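Local coordinates for adhesin LabA (Helicobacter pylori, PDB 6GMM), which acts as a lectin-type adhesin specific for LacdiNAc, probably attaching the bacterium to sugars of the gastric mucosa, at residues A65-A70 with K143-S148; G71-M76 with E129-I134; M76-S81 with V325-Q330. All coordinates share one frame; numbering follows the deposited sequence.

How the contacts relate
From the N terminus, helix 57-76 supplies the first segments of contacts 1 and 2 in direct succession. Contact 2 closes a loop when the chain returns at 129-134, early in helix 128-145. Contact 1 closes the wider loop at 143-148, where that helix ends, so the loop of contact 2 lies within it. Contact 3 starts with M76, which it shares with contact 2, and closes far later at 325-330. Its loop therefore crosses the other two. W73 packs on I80, and Q74 on E328, joining contacts 2 and 3 directly. The three contacts tie helix 57-76 and the turn after it to helix 128-145 and the short helix 327-330.

Contact 1: residues A65-A70 with K143-S148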
loop_
_atom_site.group_PDB
_atom_site.type_symbol
_atom_site.label_atom_id
_atom_site.label_comp_id
_atom_site.label_asym_id
_atom_site.label_seq_id
_atom_site.Cartn_x
_atom_site.Cartn_y
_atom_site.Cartn_z
ATOM N N ALA A 65 -9.024 3.125 -1.131
ATOM C CA ALA A 65 -9.178 3.794 0.169
ATOM C C ALA A 65 -10.206 4.910 0.061
ATOM O O ALA A 65 -11.071 4.993 0.930
ATOM C CB ALA A 65 -7.842 4.352 0.663
ATOM N N LEU A 66 -10.187 5.704 -1.040
ATOM C CA LEU A 66 -11.144 6.828 -1.204
ATOM C C LEU A 66 -12.591 6.348 -1.389
ATOM O O LEU A 66 -13.479 6.742 -0.619
ATOM C CB LEU A 66 -10.706 7.772 -2.344
ATOM C CG LEU A 66 -9.295 8.362 -2.252
ATOM C CD1 LEU A 66 -8.977 9.182 -3.466
ATOM C CD2 LEU A 66 -9.091 9.185 -0.976
ATOM N N ASN A 67 -12.821 5.458 -2.371
ATOM C CA ASN A 67 -14.128 4.860 -2.633
ATOM C C ASN A 67 -14.627 4.150 -1.387
ATOM O O ASN A 67 -15.815 4.194 -1.091
ATOM C CB ASN A 67 -14.036 3.865 -3.779
ATOM C CG ASN A 67 -13.875 4.512 -5.132
ATOM O OD1 ASN A 67 -14.479 5.543 -5.435
ATOM N ND2 ASN A 67 -13.060 3.918 -5.984
ATOM N N ALA A 68 -13.750 3.500 -0.639
ATOM C CA ALA A 68 -14.257 2.840 0.564
ATOM C C ALA A 68 -14.619 3.846 1.667
ATOM O O ALA A 68 -15.591 3.607 2.388
ATOM C CB ALA A 68 -13.296 1.771 1.058
ATOM N N ALA A 69 -13.922 5.006 1.748
ATOM C CA ALA A 69 -14.296 5.990 2.781
ATOM C C ALA A 69 -15.613 6.688 2.415
ATOM O O ALA A 69 -16.510 6.766 3.254
ATOM C CB ALA A 69 -13.193 6.997 3.005
ATOM N N ALA A 70 -15.752 7.130 1.140
ATOM C CA ALA A 70 -16.959 7.769 0.625
ATOM C C ALA A 70 -18.133 6.782 0.646
ATOM O O ALA A 70 -19.242 7.155 1.017
ATOM C CB ALA A 70 -16.727 8.291 -0.789
ATOM N N LYS A 143 -15.659 15.958 -5.780
ATOM C CA LYS A 143 -15.189 16.900 -6.823
ATOM C C LYS A 143 -13.845 16.482 -7.401
ATOM O O LYS A 143 -13.600 16.696 -8.588
ATOM C CB LYS A 143 -15.156 18.369 -6.344
ATOM C CG LYS A 143 -16.499 18.910 -5.818
ATOM C CD LYS A 143 -17.551 19.192 -6.900
ATOM C CE LYS A 143 -18.879 19.660 -6.331
ATOM N NZ LYS A 143 -19.599 18.596 -5.569
ATOM N N ALA A 144 -12.976 15.860 -6.587
ATOM C CA ALA A 144 -11.672 15.420 -7.094
ATOM C C ALA A 144 -11.789 14.313 -8.132
ATOM O O ALA A 144 -10.957 14.250 -9.050
ATOM C CB ALA A 144 -10.802 14.962 -5.959
ATOM N N PHE A 145 -12.794 13.428 -7.988
ATOM C CA PHE A 145 -13.016 12.330 -8.935
ATOM C C PHE A 145 -13.631 12.866 -10.218
ATOM O O PHE A 145 -13.430 12.282 -11.266
ATOM C CB PHE A 145 -13.960 11.270 -8.333
ATOM C CG PHE A 145 -13.276 10.149 -7.590
ATOM C CD1 PHE A 145 -12.854 10.319 -6.275
ATOM C CD2 PHE A 145 -13.127 8.896 -8.174
ATOM C CE1 PHE A 145 -12.285 9.259 -5.565
ATOM C CE2 PHE A 145 -12.595 7.834 -7.448
ATOM C CZ PHE A 145 -12.144 8.032 -6.161
ATOM N N GLY A 146 -14.415 13.940 -10.116
ATOM C CA GLY A 146 -15.081 14.561 -11.262
ATOM C C GLY A 146 -16.245 13.758 -11.814
ATOM O O GLY A 146 -16.577 12.684 -11.289
ATOM N N SER A 147 -16.875 14.271 -12.884
ATOM C CA SER A 147 -18.043 13.614 -13.484
ATOM C C SER A 147 -17.717 12.227 -14.046
ATOM O O SER A 147 -18.520 11.312 -13.897
ATOM C CB SER A 147 -18.720 14.516 -14.518
ATOM O OG SER A 147 -18.549 14.099 -15.864
ATOM N N SER A 148 -16.526 12.074 -14.629
ATOM C CA SER A 148 -16.023 10.837 -15.231
ATOM C C SER A 148 -15.533 9.803 -14.197
ATOM O O SER A 148 -15.356 8.614 -14.525
ATOM C CB SER A 148 -14.877 11.175 -16.180
ATOM O OG SER A 148 -13.804 11.765 -15.462
#
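N67 OD1 meets the ring of F145 and also accepts a hydrogen bond from the backbone N of G350. The oxygen lies 3.5 Å from F145 CZ and nearly as close to F145 CE2. It approaches the ring at a slant, and the amide and ring planes are 44° apart. G350 N satisfies this oxygen, and its meeting with F145 is a van der Waals contact. No hydrogen bond joins the two segments.

L66 touches the neighbouring part of the same ring. L66 CB sits at the ring edge, close to its plane, 3.9 Å from F145 CE1. The branch methyl L66 CD1 reaches the same carbon, also at 3.9 Å. The far end of the ring, from F145 CE1 through CZ to CE2, is thus met by two consecutive residues of helix 57-76. L66 gives it carbon and N67 gives it an amide.

CB of F145 is directed toward helix 57-76. Its chi1 is -91°, about 30° from the staggered -60°, and carries CE1, CZ and CE2 to L66 and N67. The backbones stay well apart, with 9.7 Å between L66 CA and F145 CA, and the phenyl ring spans the gap. F145 is the last residue of helix 128-145. G146 follows with positive phi, a conformation that suits glycine, and the chain leaves the helix there.

The contact is buried packing between two helices. I152, R335 and A349, all in loops, also touch F145. V354 and T357 of helix 354-366 border N67. Helix 188-205 lies against both segments, with L191 touching L66 and A144, while L162 of strand 161-165 touches A144.

Contact 2: residues G71-M76 with E129-I134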
loop_
_atom_site.group_PDB
_atom_site.type_symbol
_atom_site.label_atom_id
_atom_site.label_comp_id
_atom_site.label_asym_id
_atom_site.label_seq_id
_atom_site.Cartn_x
_atom_site.Cartn_y
_atom_site.Cartn_z
ATOM N N GLY A 71 -17.882 5.548 0.257
ATOM C CA GLY A 71 -18.891 4.493 0.233
ATOM C C GLY A 71 -19.502 4.197 1.595
ATOM O O GLY A 71 -20.716 4.010 1.674
ATOM N N LEU A 72 -18.681 4.143 2.693
ATOM C CA LEU A 72 -19.238 3.877 4.031
ATOM C C LEU A 72 -20.236 4.994 4.350
ATOM O O LEU A 72 -21.387 4.703 4.649
ATOM C CB LEU A 72 -18.181 3.734 5.148
ATOM C CG LEU A 72 -18.701 3.313 6.562
ATOM C CD1 LEU A 72 -19.110 1.848 6.598
ATOM C CD2 LEU A 72 -17.641 3.545 7.650
ATOM N N TRP A 73 -19.803 6.260 4.172
ATOM C CA TRP A 73 -20.608 7.438 4.407
ATOM C C TRP A 73 -21.868 7.400 3.571
ATOM O O TRP A 73 -22.938 7.598 4.132
ATOM C CB TRP A 73 -19.798 8.702 4.124
ATOM C CG TRP A 73 -20.574 9.982 4.287
ATOM C CD1 TRP A 73 -20.848 10.900 3.318
ATOM C CD2 TRP A 73 -21.204 10.466 5.486
ATOM N NE1 TRP A 73 -21.552 11.955 3.849
ATOM C CE2 TRP A 73 -21.784 11.716 5.176
ATOM C CE3 TRP A 73 -21.246 10.012 6.819
ATOM C CZ2 TRP A 73 -22.474 12.479 6.129
ATOM C CZ3 TRP A 73 -21.917 10.774 7.761
ATOM C CH2 TRP A 73 -22.547 11.978 7.408
ATOM N N GLN A 74 -21.769 7.089 2.267
ATOM C CA GLN A 74 -22.962 7.002 1.420
ATOM C C GLN A 74 -23.926 5.906 1.846
ATOM O O GLN A 74 -25.130 6.101 1.747
ATOM C CB GLN A 74 -22.619 6.783 -0.052
ATOM C CG GLN A 74 -22.088 8.024 -0.749
ATOM C CD GLN A 74 -21.378 7.702 -2.046
ATOM O OE1 GLN A 74 -21.131 6.550 -2.394
ATOM N NE2 GLN A 74 -21.058 8.717 -2.818
ATOM N N VAL A 75 -23.425 4.758 2.254
ATOM C CA VAL A 75 -24.302 3.640 2.580
ATOM C C VAL A 75 -24.950 3.743 3.983
ATOM O O VAL A 75 -25.990 3.104 4.187
ATOM C CB VAL A 75 -23.608 2.266 2.341
ATOM C CG1 VAL A 75 -22.834 1.796 3.567
ATOM C CG2 VAL A 75 -24.621 1.218 1.888
ATOM N N MET A 76 -24.385 4.528 4.945
ATOM C CA MET A 76 -25.085 4.527 6.240
ATOM C C MET A 76 -25.492 5.939 6.820
ATOM O O MET A 76 -26.146 5.973 7.862
ATOM C CB MET A 76 -24.324 3.699 7.290
ATOM C CG MET A 76 -22.854 3.997 7.371
ATOM S SD MET A 76 -22.548 5.594 8.142
ATOM C CE MET A 76 -22.786 5.141 9.916
ATOM N N GLU A 129 -21.924 20.724 13.495
ATOM C CA GLU A 129 -20.497 20.931 13.207
ATOM C C GLU A 129 -19.812 19.669 12.650
ATOM O O GLU A 129 -19.060 19.777 11.682
ATOM C CB GLU A 129 -19.698 21.547 14.390
ATOM C CG GLU A 129 -19.643 20.793 15.709
ATOM C CD GLU A 129 -19.151 21.591 16.915
ATOM O OE1 GLU A 129 -18.733 22.761 16.746
ATOM O OE2 GLU A 129 -19.215 21.049 18.044
ATOM N N ASN A 130 -20.103 18.472 13.223
ATOM C CA ASN A 130 -19.535 17.211 12.720
ATOM C C ASN A 130 -20.154 16.832 11.369
ATOM O O ASN A 130 -19.509 16.206 10.576
ATOM C CB ASN A 130 -19.716 16.094 13.718
ATOM C CG ASN A 130 -18.804 16.222 14.911
ATOM O OD1 ASN A 130 -17.720 16.806 14.853
ATOM N ND2 ASN A 130 -19.211 15.649 16.022
ATOM N N TYR A 131 -21.394 17.205 11.104
ATOM C CA TYR A 131 -21.963 16.892 9.798
ATOM C C TYR A 131 -21.230 17.748 8.771
ATOM O O TYR A 131 -20.753 17.201 7.777
ATOM C CB TYR A 131 -23.496 17.078 9.737
ATOM C CG TYR A 131 -24.067 16.471 8.473
ATOM C CD1 TYR A 131 -23.913 17.104 7.241
ATOM C CD2 TYR A 131 -24.666 15.216 8.489
ATOM C CE1 TYR A 131 -24.366 16.515 6.064
ATOM C CE2 TYR A 131 -25.129 14.620 7.320
ATOM C CZ TYR A 131 -24.961 15.267 6.106
ATOM O OH TYR A 131 -25.361 14.675 4.935
ATOM N N ALA A 132 -21.035 19.046 9.075
ATOM C CA ALA A 132 -20.344 19.998 8.209
ATOM C C ALA A 132 -18.939 19.502 7.867
ATOM O O ALA A 132 -18.551 19.542 6.694
ATOM C CB ALA A 132 -20.297 21.383 8.871
ATOM N N LYS A 133 -18.204 18.984 8.895
ATOM C CA LYS A 133 -16.837 18.436 8.822
ATOM C C LYS A 133 -16.770 17.245 7.854
ATOM O O LYS A 133 -15.967 17.260 6.907
ATOM C CB LYS A 133 -16.384 17.989 10.228
ATOM C CG LYS A 133 -14.886 17.979 10.439
ATOM C CD LYS A 133 -14.496 17.567 11.868
ATOM C CE LYS A 133 -14.366 18.738 12.817
ATOM N NZ LYS A 133 -14.245 18.296 14.235
ATOM N N ILE A 134 -17.593 16.214 8.109
ATOM C CA ILE A 134 -17.687 15.004 7.282
ATOM C C ILE A 134 -18.136 15.408 5.851
ATOM O O ILE A 134 -17.507 15.000 4.882
ATOM C CB ILE A 134 -18.660 13.969 7.901
ATOM C CG1 ILE A 134 -18.189 13.501 9.288
ATOM C CG2 ILE A 134 -18.905 12.806 6.929
ATOM C CD1 ILE A 134 -19.141 12.559 10.062
HETATM O O HOH W 1 -22.634 14.603 3.318
#
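W73 and I134 form a CH-pi contact where helix 57-76 packs against helix 128-145, within the SabA-like adhesion domain. This is the tight part. I134 CG2 stands over the centre of the six-membered ring of W73, 3.4 Å from its centroid and 5° off the ring normal. The methyl is almost evenly spaced from the six ring carbons. With CG2 anti to the backbone N, the I134 methyl is carried over the indole face, and CD1 reaches W73 CZ3 at 4.0 Å.

Y131 makes a looser pairing. Its CE2 comes to the indole edge, 3.6 Å from W73 CZ2. The ring planes are inclined at 59°, with the centroids 5.4 Å apart. The two side chains cross at about a right angle.

Other aromatic groups extend the cluster. Y138 meets W73 edge-to-face, and F98 lies against Y131. I80 and P102 also pack on the indole.

No direct hydrogen bond joins the two segments. On the looser side a water links the polar groups of W73 and Y131 instead. It lies in the indole plane, at the ring edge. W73 NE1 donates to the water oxygen at 2.9 Å, and Y131 OH lies 3.2 Å from that oxygen.

Contact 3: residues M76-S81 with V325-Q330; sequences MSYAIS and VCHEVQ
A T-shaped (edge-to-face) aromatic pair joins the turn after helix 57-76 to the start of the short helix 327-330. Y78 offers its face and H327 its edge. Y78 CG lies between the backbone N and the carbonyl carbon (chi1 87°), which swings the ring face toward H327. H327 NE2 leads, 3.4 Å from Y78 CE1 and 3.5 Å from Y78 CZ. It stands above the tyrosine ring but is shifted toward the rim. The ring planes are 79° apart, and the centroids are separated by 4.5 Å. A79 CB lies over the opposite face at 4.2 Å, so the ring sits between a methyl and an imidazole.

Behind the imidazole, H327 ND1 gives a weak, bent hydrogen bond to Q330 OE1. C326 occupies the N-cap position just before H327. Its disulfide ties the helix start to C351, just ahead of helix 354-366, and V75 packs on C326.

Both partners are partly exposed. If the weak ND1 bond is real, NE2 would carry a proton only in the charged imidazolium. That form would probably favour the tyrosine face, whereas a neutral ring protonated on ND1 would put its NE2 lone pair there.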
loop_
_atom_site.group_PDB
_atom_site.type_symbol
_atom_site.label_atom_id
_atom_site.label_comp_id
_atom_site.label_asym_id
_atom_site.label_seq_id
_atom_site.Cartn_x
_atom_site.Cartn_y
_atom_site.Cartn_z
ATOM N N MET A 76 -24.385 4.528 4.945
ATOM C CA MET A 76 -25.085 4.527 6.240
ATOM C C MET A 76 -25.492 5.939 6.820
ATOM O O MET A 76 -26.146 5.973 7.862
ATOM C CB MET A 76 -24.324 3.699 7.290
ATOM C CG MET A 76 -22.854 3.997 7.371
ATOM S SD MET A 76 -22.548 5.594 8.142
ATOM C CE MET A 76 -22.786 5.141 9.916
ATOM N N SER A 77 -25.137 7.059 6.160
ATOM C CA SER A 77 -25.459 8.421 6.617
ATOM C C SER A 77 -26.978 8.644 6.793
ATOM O O SER A 77 -27.418 9.292 7.761
ATOM C CB SER A 77 -24.875 9.455 5.664
ATOM O OG SER A 77 -25.407 9.300 4.354
ATOM N N TYR A 78 -27.782 8.029 5.897
ATOM C CA TYR A 78 -29.225 8.103 5.973
ATOM C C TYR A 78 -29.767 7.553 7.288
ATOM O O TYR A 78 -30.770 8.058 7.766
ATOM C CB TYR A 78 -29.879 7.424 4.756
ATOM C CG TYR A 78 -30.112 5.938 4.880
ATOM C CD1 TYR A 78 -29.102 5.030 4.595
ATOM C CD2 TYR A 78 -31.364 5.437 5.224
ATOM C CE1 TYR A 78 -29.318 3.655 4.689
ATOM C CE2 TYR A 78 -31.593 4.065 5.322
ATOM C CZ TYR A 78 -30.561 3.176 5.072
ATOM O OH TYR A 78 -30.787 1.822 5.170
ATOM N N ALA A 79 -29.154 6.537 7.867
ATOM C CA ALA A 79 -29.685 5.995 9.112
ATOM C C ALA A 79 -29.055 6.625 10.360
ATOM O O ALA A 79 -29.285 6.156 11.476
ATOM C CB ALA A 79 -29.548 4.482 9.127
ATOM N N ILE A 80 -28.279 7.698 10.183
ATOM C CA ILE A 80 -27.688 8.373 11.339
ATOM C C ILE A 80 -28.739 9.274 11.943
ATOM O O ILE A 80 -29.286 10.144 11.240
ATOM C CB ILE A 80 -26.409 9.176 10.988
ATOM C CG1 ILE A 80 -25.238 8.252 10.686
ATOM C CG2 ILE A 80 -26.066 10.187 12.115
ATOM C CD1 ILE A 80 -24.134 8.933 9.949
ATOM N N SER A 81 -29.003 9.074 13.262
ATOM C CA SER A 81 -29.944 9.820 14.097
ATOM C C SER A 81 -29.962 11.293 13.652
ATOM O O SER A 81 -28.899 11.930 13.645
ATOM C CB SER A 81 -29.553 9.690 15.564
ATOM O OG SER A 81 -30.727 9.794 16.346
ATOM N N VAL A 325 -25.364 -2.034 -4.097
ATOM C CA VAL A 325 -26.824 -1.863 -4.190
ATOM C C VAL A 325 -27.271 -0.612 -3.339
ATOM O O VAL A 325 -28.446 -0.452 -3.028
ATOM C CB VAL A 325 -27.522 -3.211 -3.790
ATOM C CG1 VAL A 325 -29.032 -3.145 -3.938
ATOM C CG2 VAL A 325 -27.002 -4.369 -4.624
ATOM N N CYS A 326 -26.330 0.306 -3.025
ATOM C CA CYS A 326 -26.570 1.530 -2.240
ATOM C C CYS A 326 -27.619 2.438 -2.870
ATOM O O CYS A 326 -27.991 2.258 -4.030
ATOM C CB CYS A 326 -25.264 2.287 -2.046
ATOM S SG CYS A 326 -24.559 2.909 -3.599
ATOM N N HIS A 327 -28.049 3.454 -2.122
ATOM C CA HIS A 327 -29.059 4.407 -2.571
ATOM C C HIS A 327 -28.592 5.273 -3.766
ATOM O O HIS A 327 -29.437 5.643 -4.578
ATOM C CB HIS A 327 -29.586 5.260 -1.389
ATOM C CG HIS A 327 -30.203 4.453 -0.274
ATOM N ND1 HIS A 327 -31.078 3.394 -0.532
ATOM C CD2 HIS A 327 -30.083 4.600 1.069
ATOM C CE1 HIS A 327 -31.448 2.931 0.657
ATOM N NE2 HIS A 327 -30.884 3.627 1.651
ATOM N N GLU A 328 -27.266 5.543 -3.901
ATOM C CA GLU A 328 -26.689 6.310 -5.013
ATOM C C GLU A 328 -26.942 5.614 -6.359
ATOM O O GLU A 328 -27.381 6.274 -7.294
ATOM C CB GLU A 328 -25.182 6.539 -4.810
ATOM C CG GLU A 328 -24.886 7.581 -3.747
ATOM C CD GLU A 328 -25.041 9.021 -4.188
ATOM O OE1 GLU A 328 -24.457 9.398 -5.229
ATOM O OE2 GLU A 328 -25.726 9.784 -3.475
ATOM N N VAL A 329 -26.688 4.287 -6.452
ATOM C CA VAL A 329 -26.960 3.507 -7.671
ATOM C C VAL A 329 -28.467 3.351 -7.875
ATOM O O VAL A 329 -28.940 3.460 -9.012
ATOM C CB VAL A 329 -26.209 2.145 -7.793
ATOM C CG1 VAL A 329 -24.752 2.353 -8.138
ATOM C CG2 VAL A 329 -26.334 1.291 -6.537
ATOM N N GLN A 330 -29.221 3.141 -6.760
ATOM C CA GLN A 330 -30.683 2.969 -6.737
ATOM C C GLN A 330 -31.380 4.159 -7.398
ATOM O O GLN A 330 -32.383 3.987 -8.095
ATOM C CB GLN A 330 -31.145 2.762 -5.283
ATOM C CG GLN A 330 -32.627 2.464 -5.095
ATOM C CD GLN A 330 -33.053 2.514 -3.646
ATOM O OE1 GLN A 330 -33.382 3.578 -3.100
ATOM N NE2 GLN A 330 -33.100 1.357 -3.003
#